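Local structure of cellulosomal scaffoldin (Bacteroides cellulosolvens, 2XBT) at residues I47-T52 against D130-G135; N17-S22 against V125-D130. The protein probably binds cellulose through this family 3b carbohydrate-binding module, one domain of a much longer secreted scaffoldin of the cellulosome. One frame throughout, in Å; residues are numbered along the deposited sequence.

Contact 1 (I47-T52 against D130-G135); sequences IRYFYT and DYSYPG. With NO3 (nitrate ion), chain B.
CB of S132 lies over the centre of one face of the Y49 ring, a CH-pi contact; the distance from S132 CB to the Y49 centroid is 3.5 Å. At the edge of that ring, in its plane, lies a water. It accepts from Y49 OH and donates to D130 OD2. The setting is the CBM3 beta-sandwich: strand 45-51 is central in one sheet, and a type I turn, D130 to Y133, packs against it. The F50 ring turns an edge to S132 OG. The F50 and Y131 side chains run side by side, pointing the same way, with their ring planes nearly perpendicular; the pair is oblique, neither a stack nor edge-to-face. Y49 CG is anti to the backbone N (chi1 -175°), which brings the ring against S132 of the turn, where I26 and M28 of strand 22-34 also touch it. An alanine in place of Y49 would probably open a gap beside S132 CB and leave the water without its hydroxyl donor. S132 grips F50 twice. F50 N donates to S132 OG at 2.7 Å, nearly straight at 167°, and S132 N donates to F50 O at 3.0 Å. The same S132 OG is hydrogen-bonded to L145 O, so a buried hydroxyl has two partners. R48 reaches away from the turn to a salt bridge with E90, and its two terminal nitrogens make weak bonds to a nitrate, probably from the crystallisation liquor. Just past the end of the strand, T52 N donates to D130 OD1 at 2.9 Å, meeting the carboxylate on its anti side and 35° out of its plane.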
ATOM      1  N   ILE A  47       1.516  -5.244   1.669  1.00 20.41           N
ATOM      2  CA  ILE A  47       1.913  -3.957   1.130  1.00 18.23           C
ATOM      3  C   ILE A  47       2.437  -3.121   2.274  1.00 17.98           C
ATOM      4  O   ILE A  47       1.853  -3.132   3.355  1.00 18.56           O
ATOM      5  CB  ILE A  47       0.723  -3.268   0.486  1.00 18.80           C
ATOM      6  CG1 ILE A  47       0.231  -4.116  -0.683  1.00 17.23           C
ATOM      7  CG2 ILE A  47       1.116  -1.861  -0.015  1.00 17.56           C
ATOM      8  CD1 ILE A  47      -1.107  -3.660  -1.247  1.00 17.38           C
ATOM      9  N   ARG A  48       3.547  -2.418   2.060  1.00 16.65           N
ATOM     10  CA  ARG A  48       4.068  -1.562   3.126  1.00 17.23           C
ATOM     11  C   ARG A  48       4.157  -0.130   2.663  1.00 15.26           C
ATOM     12  O   ARG A  48       4.682   0.162   1.587  1.00 17.05           O
ATOM     13  CB  ARG A  48       5.445  -2.029   3.600  1.00 18.87           C
ATOM     14  CG  ARG A  48       5.430  -3.426   4.200  1.00 18.55           C
ATOM     15  CD  ARG A  48       6.828  -3.866   4.626  1.00 21.12           C
ATOM     16  NE  ARG A  48       6.745  -5.099   5.393  1.00 23.91           N
ATOM     17  CZ  ARG A  48       7.731  -5.635   6.104  1.00 31.44           C
ATOM     18  NH1 ARG A  48       8.916  -5.045   6.175  1.00 31.12           N
ATOM     19  NH2 ARG A  48       7.520  -6.766   6.761  1.00 33.13           N
ATOM     20  N   TYR A  49       3.635   0.758   3.502  1.00 17.67           N
ATOM     21  CA  TYR A  49       3.676   2.189   3.286  1.00 16.27           C
ATOM     22  C   TYR A  49       4.509   2.711   4.436  1.00 15.06           C
ATOM     23  O   TYR A  49       4.148   2.528   5.593  1.00 15.43           O
ATOM     24  CB  TYR A  49       2.267   2.767   3.388  1.00 17.18           C
ATOM     25  CG  TYR A  49       2.157   4.241   3.057  1.00 18.42           C
ATOM     26  CD1 TYR A  49       1.747   4.661   1.793  1.00 18.41           C
ATOM     27  CD2 TYR A  49       2.438   5.214   4.014  1.00 19.35           C
ATOM     28  CE1 TYR A  49       1.628   6.014   1.487  1.00 17.68           C
ATOM     29  CE2 TYR A  49       2.324   6.571   3.719  1.00 16.20           C
ATOM     30  CZ  TYR A  49       1.920   6.964   2.455  1.00 18.84           C
ATOM     31  OH  TYR A  49       1.785   8.303   2.131  1.00 21.72           O
ATOM     32  N   PHE A  50       5.629   3.340   4.101  1.00 17.37           N
ATOM     33  CA  PHE A  50       6.632   3.723   5.094  1.00 19.08           C
ATOM     34  C   PHE A  50       6.457   5.177   5.479  1.00 19.68           C
ATOM     35  O   PHE A  50       6.200   6.023   4.620  1.00 18.48           O
ATOM     36  CB  PHE A  50       8.023   3.515   4.534  1.00 16.99           C
ATOM     37  CG  PHE A  50       8.271   2.098   4.075  1.00 19.11           C
ATOM     38  CD1 PHE A  50       8.711   1.144   4.975  1.00 20.07           C
ATOM     39  CD2 PHE A  50       8.072   1.745   2.754  1.00 19.00           C
ATOM     40  CE1 PHE A  50       8.946  -0.168   4.568  1.00 20.18           C
ATOM     41  CE2 PHE A  50       8.295   0.421   2.326  1.00 18.80           C
ATOM     42  CZ  PHE A  50       8.740  -0.523   3.248  1.00 20.21           C
ATOM     43  N   TYR A  51       6.598   5.458   6.768  1.00 18.68           N
ATOM     44  CA  TYR A  51       6.297   6.794   7.270  1.00 21.30           C
ATOM     45  C   TYR A  51       7.072   7.103   8.543  1.00 21.61           C
ATOM     46  O   TYR A  51       7.726   6.241   9.118  1.00 20.05           O
ATOM     47  CB  TYR A  51       4.791   6.948   7.543  1.00 21.26           C
ATOM     48  CG  TYR A  51       4.305   6.148   8.742  1.00 21.60           C
ATOM     49  CD1 TYR A  51       4.153   6.747   9.979  1.00 20.14           C
ATOM     50  CD2 TYR A  51       4.000   4.785   8.628  1.00 22.03           C
ATOM     51  CE1 TYR A  51       3.706   6.022  11.080  1.00 21.80           C
ATOM     52  CE2 TYR A  51       3.556   4.051   9.724  1.00 18.08           C
ATOM     53  CZ  TYR A  51       3.411   4.680  10.943  1.00 25.50           C
ATOM     54  OH  TYR A  51       2.975   3.976  12.038  1.00 22.96           O
ATOM     55  N   THR A  52       6.962   8.347   8.987  1.00 20.68           N
ATOM     56  CA  THR A  52       7.694   8.807  10.150  1.00 23.37           C
ATOM     57  C   THR A  52       6.704   9.175  11.223  1.00 27.06           C
ATOM     58  O   THR A  52       5.752   9.925  10.980  1.00 25.85           O
ATOM     59  CB  THR A  52       8.528  10.054   9.838  1.00 25.16           C
ATOM     60  OG1 THR A  52       9.579   9.714   8.933  1.00 26.04           O
ATOM     61  CG2 THR A  52       9.121  10.634  11.129  1.00 29.64           C
ATOM     62  N   ASP A 130       7.137  11.642   5.263  1.00 26.18           N
ATOM     63  CA  ASP A 130       6.861  10.216   5.111  1.00 23.09           C
ATOM     64  C   ASP A 130       7.476   9.710   3.822  1.00 19.49           C
ATOM     65  O   ASP A 130       7.167  10.211   2.740  1.00 20.50           O
ATOM     66  CB  ASP A 130       5.358   9.945   5.102  1.00 20.82           C
ATOM     67  CG  ASP A 130       4.702  10.250   6.421  1.00 24.15           C
ATOM     68  OD1 ASP A 130       5.384  10.214   7.472  1.00 23.77           O
ATOM     69  OD2 ASP A 130       3.488  10.504   6.412  1.00 23.03           O
ATOM     70  N   TYR A 131       8.341   8.705   3.946  1.00 19.12           N
ATOM     71  CA  TYR A 131       9.016   8.097   2.801  1.00 20.27           C
ATOM     72  C   TYR A 131       8.070   7.761   1.642  1.00 17.76           C
ATOM     73  O   TYR A 131       8.360   8.043   0.467  1.00 17.52           O
ATOM     74  CB  TYR A 131       9.733   6.823   3.279  1.00 18.98           C
ATOM     75  CG  TYR A 131      10.483   6.062   2.199  1.00 21.50           C
ATOM     76  CD1 TYR A 131      11.806   6.356   1.910  1.00 17.71           C
ATOM     77  CD2 TYR A 131       9.874   5.048   1.481  1.00 19.13           C
ATOM     78  CE1 TYR A 131      12.499   5.675   0.936  1.00 20.84           C
ATOM     79  CE2 TYR A 131      10.564   4.357   0.505  1.00 18.24           C
ATOM     80  CZ  TYR A 131      11.880   4.682   0.236  1.00 21.91           C
ATOM     81  OH  TYR A 131      12.571   4.012  -0.742  1.00 21.55           O
ATOM     82  N   SER A 132       6.941   7.143   1.961  1.00 16.40           N
ATOM     83  CA  SER A 132       6.050   6.645   0.916  1.00 19.78           C
ATOM     84  C   SER A 132       5.144   7.718   0.314  1.00 19.92           C
ATOM     85  O   SER A 132       4.481   7.482  -0.698  1.00 20.30           O
ATOM     86  CB  SER A 132       5.228   5.453   1.423  1.00 17.32           C
ATOM     87  OG  SER A 132       6.053   4.305   1.620  1.00 19.19           O
ATOM     88  N   TYR A 133       5.107   8.900   0.928  1.00 18.09           N
ATOM     89  CA  TYR A 133       4.254   9.959   0.368  1.00 19.47           C
ATOM     90  C   TYR A 133       4.871  10.519  -0.912  1.00 18.41           C
ATOM     91  O   TYR A 133       5.987  11.051  -0.890  1.00 22.14           O
ATOM     92  CB  TYR A 133       4.029  11.094   1.365  1.00 18.17           C
ATOM     93  CG  TYR A 133       3.230  12.250   0.777  1.00 23.28           C
ATOM     94  CD1 TYR A 133       1.876  12.106   0.477  1.00 22.78           C
ATOM     95  CD2 TYR A 133       3.836  13.476   0.512  1.00 24.31           C
ATOM     96  CE1 TYR A 133       1.134  13.181  -0.076  1.00 23.20           C
ATOM     97  CE2 TYR A 133       3.115  14.544  -0.032  1.00 23.44           C
ATOM     98  CZ  TYR A 133       1.773  14.393  -0.324  1.00 26.92           C
ATOM     99  OH  TYR A 133       1.067  15.452  -0.863  1.00 29.28           O
ATOM    100  N   PRO A 134       4.146  10.423  -2.026  1.00 20.44           N
ATOM    101  CA  PRO A 134       4.731  10.782  -3.323  1.00 24.80           C
ATOM    102  C   PRO A 134       4.383  12.191  -3.792  1.00 25.52           C
ATOM    103  O   PRO A 134       4.709  12.548  -4.934  1.00 30.61           O
ATOM    104  CB  PRO A 134       4.067   9.787  -4.267  1.00 23.01           C
ATOM    105  CG  PRO A 134       2.668   9.617  -3.670  1.00 26.80           C
ATOM    106  CD  PRO A 134       2.765   9.920  -2.176  1.00 21.56           C
ATOM    107  N   GLY A 135       3.738  12.977  -2.945  1.00 24.75           N
ATOM    108  CA  GLY A 135       3.211  14.253  -3.389  1.00 26.97           C
ATOM    109  C   GLY A 135       1.774  14.022  -3.807  1.00 31.52           C
ATOM    110  O   GLY A 135       1.243  12.926  -3.602  1.00 25.49           O
TER
HETATM  111  N   NO3 B1161      10.540  -7.923   7.768  1.00 47.55           N
HETATM  112  O1  NO3 B1161      10.484  -9.176   7.148  1.00 54.57           O
HETATM  113  O2  NO3 B1161       9.752  -7.670   8.901  1.00 50.62           O
HETATM  114  O3  NO3 B1161      11.385  -6.932   7.251  1.00 50.14           O
HETATM  115  O   HOH W   1       1.984   9.841   4.137  1.00 20.94           O

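Contact 2 (N17-S22 against V125-D130); sequences NGAAAS and VDQSND
Q127 CG stands anti to its own carbonyl carbon (chi1 -47°), and the chain runs extended beyond it, which carries the amide along the 17-22 loop to A20. There Q127 NE2 donates to A20 O at 2.9 Å. The acceptor lies close to the amide plane of Q127, but the N-H points less directly at it, at 140°. The backbone of Q127 makes the straighter bond: Q127 N donates to A21 O at 2.8 Å and 169°. One residue thus holds two successive carbonyls, which probably helps hold the loop in place just before strand 22-34 begins. A19 CB approaches the same amide, with Q127 NE2 4.0 Å away. A21 CB rests against S128 CB at 4.1 Å. D126 and S128 shape the segment that faces the loop. D126 OD1 takes two donors, S128 OG at 2.7 Å and S128 N at 3.1 Å; the backbone bond makes this an Asx turn. S22 and D126 form an antiparallel, non-hydrogen-bonded pair. The contact is small, is carried mainly by the two bonds from Q127, and lies at the surface of the domain. No helix is near. Strand 125-126 pairs antiparallel with strand 22-34, which also pairs with strands 10-15 and 110-119. V125 bonds to S23 by backbone, while the Q127 side chain also touches I26 of strand 22-34 and Y49 of strand 45-51.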
ATOM      1  N   ASN A  17      -5.791  10.752  -3.838  1.00 32.68           N
ATOM      2  CA  ASN A  17      -6.835  11.753  -3.959  1.00 36.27           C
ATOM      3  C   ASN A  17      -6.251  13.157  -4.052  1.00 36.85           C
ATOM      4  O   ASN A  17      -6.889  14.131  -3.651  1.00 44.92           O
ATOM      5  CB  ASN A  17      -7.791  11.664  -2.767  1.00 38.61           C
ATOM      6  CG  ASN A  17      -8.592  10.371  -2.754  1.00 47.93           C
ATOM      7  OD1 ASN A  17      -8.678   9.671  -3.768  1.00 46.16           O
ATOM      8  ND2 ASN A  17      -9.191  10.052  -1.605  1.00 48.16           N
ATOM      9  N   GLY A  18      -5.030  13.251  -4.570  1.00 33.98           N
ATOM     10  CA  GLY A  18      -4.335  14.524  -4.683  1.00 36.71           C
ATOM     11  C   GLY A  18      -3.916  15.132  -3.352  1.00 34.50           C
ATOM     12  O   GLY A  18      -3.530  16.303  -3.297  1.00 32.72           O
ATOM     13  N   ALA A  19      -3.980  14.346  -2.280  1.00 29.86           N
ATOM     14  CA  ALA A  19      -3.612  14.845  -0.956  1.00 27.77           C
ATOM     15  C   ALA A  19      -2.308  15.646  -0.949  1.00 31.19           C
ATOM     16  O   ALA A  19      -1.320  15.270  -1.589  1.00 31.97           O
ATOM     17  CB  ALA A  19      -3.537  13.717   0.050  1.00 27.75           C
ATOM     18  N   ALA A  20      -2.316  16.759  -0.218  1.00 29.49           N
ATOM     19  CA  ALA A  20      -1.131  17.601  -0.074  1.00 30.93           C
ATOM     20  C   ALA A  20      -0.255  17.110   1.073  1.00 29.17           C
ATOM     21  O   ALA A  20      -0.677  16.286   1.878  1.00 28.15           O
ATOM     22  CB  ALA A  20      -1.543  19.047   0.173  1.00 36.90           C
ATOM     23  N   ALA A  21       0.957  17.640   1.168  1.00 31.53           N
ATOM     24  CA  ALA A  21       1.840  17.272   2.265  1.00 30.41           C
ATOM     25  C   ALA A  21       1.145  17.466   3.613  1.00 25.19           C
ATOM     26  O   ALA A  21       1.277  16.649   4.510  1.00 27.08           O
ATOM     27  CB  ALA A  21       3.119  18.079   2.203  1.00 31.34           C
ATOM     28  N   SER A  22       0.414  18.565   3.754  1.00 27.10           N
ATOM     29  CA  SER A  22      -0.349  18.802   4.959  1.00 24.82           C
ATOM     30  C   SER A  22      -1.766  18.266   4.763  1.00 30.52           C
ATOM     31  O   SER A  22      -2.495  18.739   3.891  1.00 36.05           O
ATOM     32  CB  SER A  22      -0.382  20.305   5.262  1.00 34.68           C
ATOM     33  OG  SER A  22      -0.648  20.533   6.631  1.00 38.37           O
ATOM     34  N   VAL A 125      -1.533  15.270   9.803  1.00 32.92           N
ATOM     35  CA  VAL A 125      -0.309  14.590   9.465  1.00 32.12           C
ATOM     36  C   VAL A 125       0.532  15.480   8.568  1.00 33.05           C
ATOM     37  O   VAL A 125       0.007  16.160   7.687  1.00 29.83           O
ATOM     38  CB  VAL A 125      -0.624  13.273   8.731  1.00 34.22           C
ATOM     39  CG1 VAL A 125      -1.403  12.343   9.639  1.00 30.25           C
ATOM     40  CG2 VAL A 125      -1.406  13.558   7.454  1.00 34.56           C
ATOM     41  N   ASP A 126       1.836  15.499   8.808  1.00 32.24           N
ATOM     42  CA  ASP A 126       2.768  16.128   7.885  1.00 33.85           C
ATOM     43  C   ASP A 126       3.430  15.027   7.068  1.00 37.16           C
ATOM     44  O   ASP A 126       4.350  14.349   7.535  1.00 35.99           O
ATOM     45  CB  ASP A 126       3.831  16.926   8.640  1.00 37.24           C
ATOM     46  CG  ASP A 126       4.955  17.405   7.733  1.00 38.72           C
ATOM     47  OD1 ASP A 126       4.714  17.607   6.523  1.00 43.63           O
ATOM     48  OD2 ASP A 126       6.084  17.581   8.231  1.00 49.41           O
ATOM     49  N   GLN A 127       2.962  14.849   5.844  1.00 32.67           N
ATOM     50  CA  GLN A 127       3.410  13.733   5.035  1.00 28.87           C
ATOM     51  C   GLN A 127       4.708  14.068   4.329  1.00 31.79           C
ATOM     52  O   GLN A 127       5.302  13.209   3.686  1.00 27.15           O
ATOM     53  CB  GLN A 127       2.336  13.389   4.017  1.00 29.91           C
ATOM     54  CG  GLN A 127       0.955  13.314   4.624  1.00 28.73           C
ATOM     55  CD  GLN A 127      -0.052  12.723   3.668  1.00 27.86           C
ATOM     56  OE1 GLN A 127      -0.204  11.515   3.601  1.00 23.98           O
ATOM     57  NE2 GLN A 127      -0.727  13.571   2.909  1.00 27.47           N
ATOM     58  N   SER A 128       5.162  15.318   4.448  1.00 34.43           N
ATOM     59  CA  SER A 128       6.407  15.705   3.785  1.00 35.24           C
ATOM     60  C   SER A 128       7.538  14.883   4.365  1.00 32.27           C
ATOM     61  O   SER A 128       8.561  14.693   3.715  1.00 30.76           O
ATOM     62  CB  SER A 128       6.705  17.202   3.940  1.00 37.03           C
ATOM     63  OG  SER A 128       7.062  17.521   5.274  1.00 37.78           O
ATOM     64  N   ASN A 129       7.341  14.396   5.587  1.00 25.72           N
ATOM     65  CA  ASN A 129       8.328  13.534   6.237  1.00 29.65           C
ATOM     66  C   ASN A 129       8.083  12.035   6.102  1.00 25.40           C
ATOM     67  O   ASN A 129       8.736  11.239   6.770  1.00 27.72           O
ATOM     68  CB  ASN A 129       8.423  13.862   7.722  1.00 31.80           C
ATOM     69  CG  ASN A 129       9.313  15.038   7.981  1.00 44.41           C
ATOM     70  OD1 ASN A 129      10.438  15.091   7.476  1.00 46.26           O
ATOM     71  ND2 ASN A 129       8.812  16.010   8.744  1.00 44.71           N
ATOM     72  N   ASP A 130       7.137  11.642   5.263  1.00 26.18           N
ATOM     73  CA  ASP A 130       6.861  10.216   5.111  1.00 23.09           C
ATOM     74  C   ASP A 130       7.476   9.710   3.822  1.00 19.49           C
ATOM     75  O   ASP A 130       7.167  10.211   2.740  1.00 20.50           O
ATOM     76  CB  ASP A 130       5.358   9.945   5.102  1.00 20.82           C
ATOM     77  CG  ASP A 130       4.702  10.250   6.421  1.00 24.15           C
ATOM     78  OD1 ASP A 130       5.384  10.214   7.472  1.00 23.77           O
ATOM     79  OD2 ASP A 130       3.488  10.504   6.412  1.00 23.03           O
TER

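Overall arrangement
From the N terminus, the chain first passes the loop 17-22, between strands 10-15 and 22-34. It then runs through strand 45-51 and reaches 125-130 and 130-135 much later. Contact 2 closes a loop of 102 residues and contact 1 one of 77. The two cross, because their segments alternate along the chain. They share D130, where the second segment of one passes into that of the other. Direct links also join them: Y133 OH probably bonds to A19 O, and T52 OG1 to N129 O. Together they tie the segment 125-135 to both sheets, one containing strand 22-34 and the other strand 45-51.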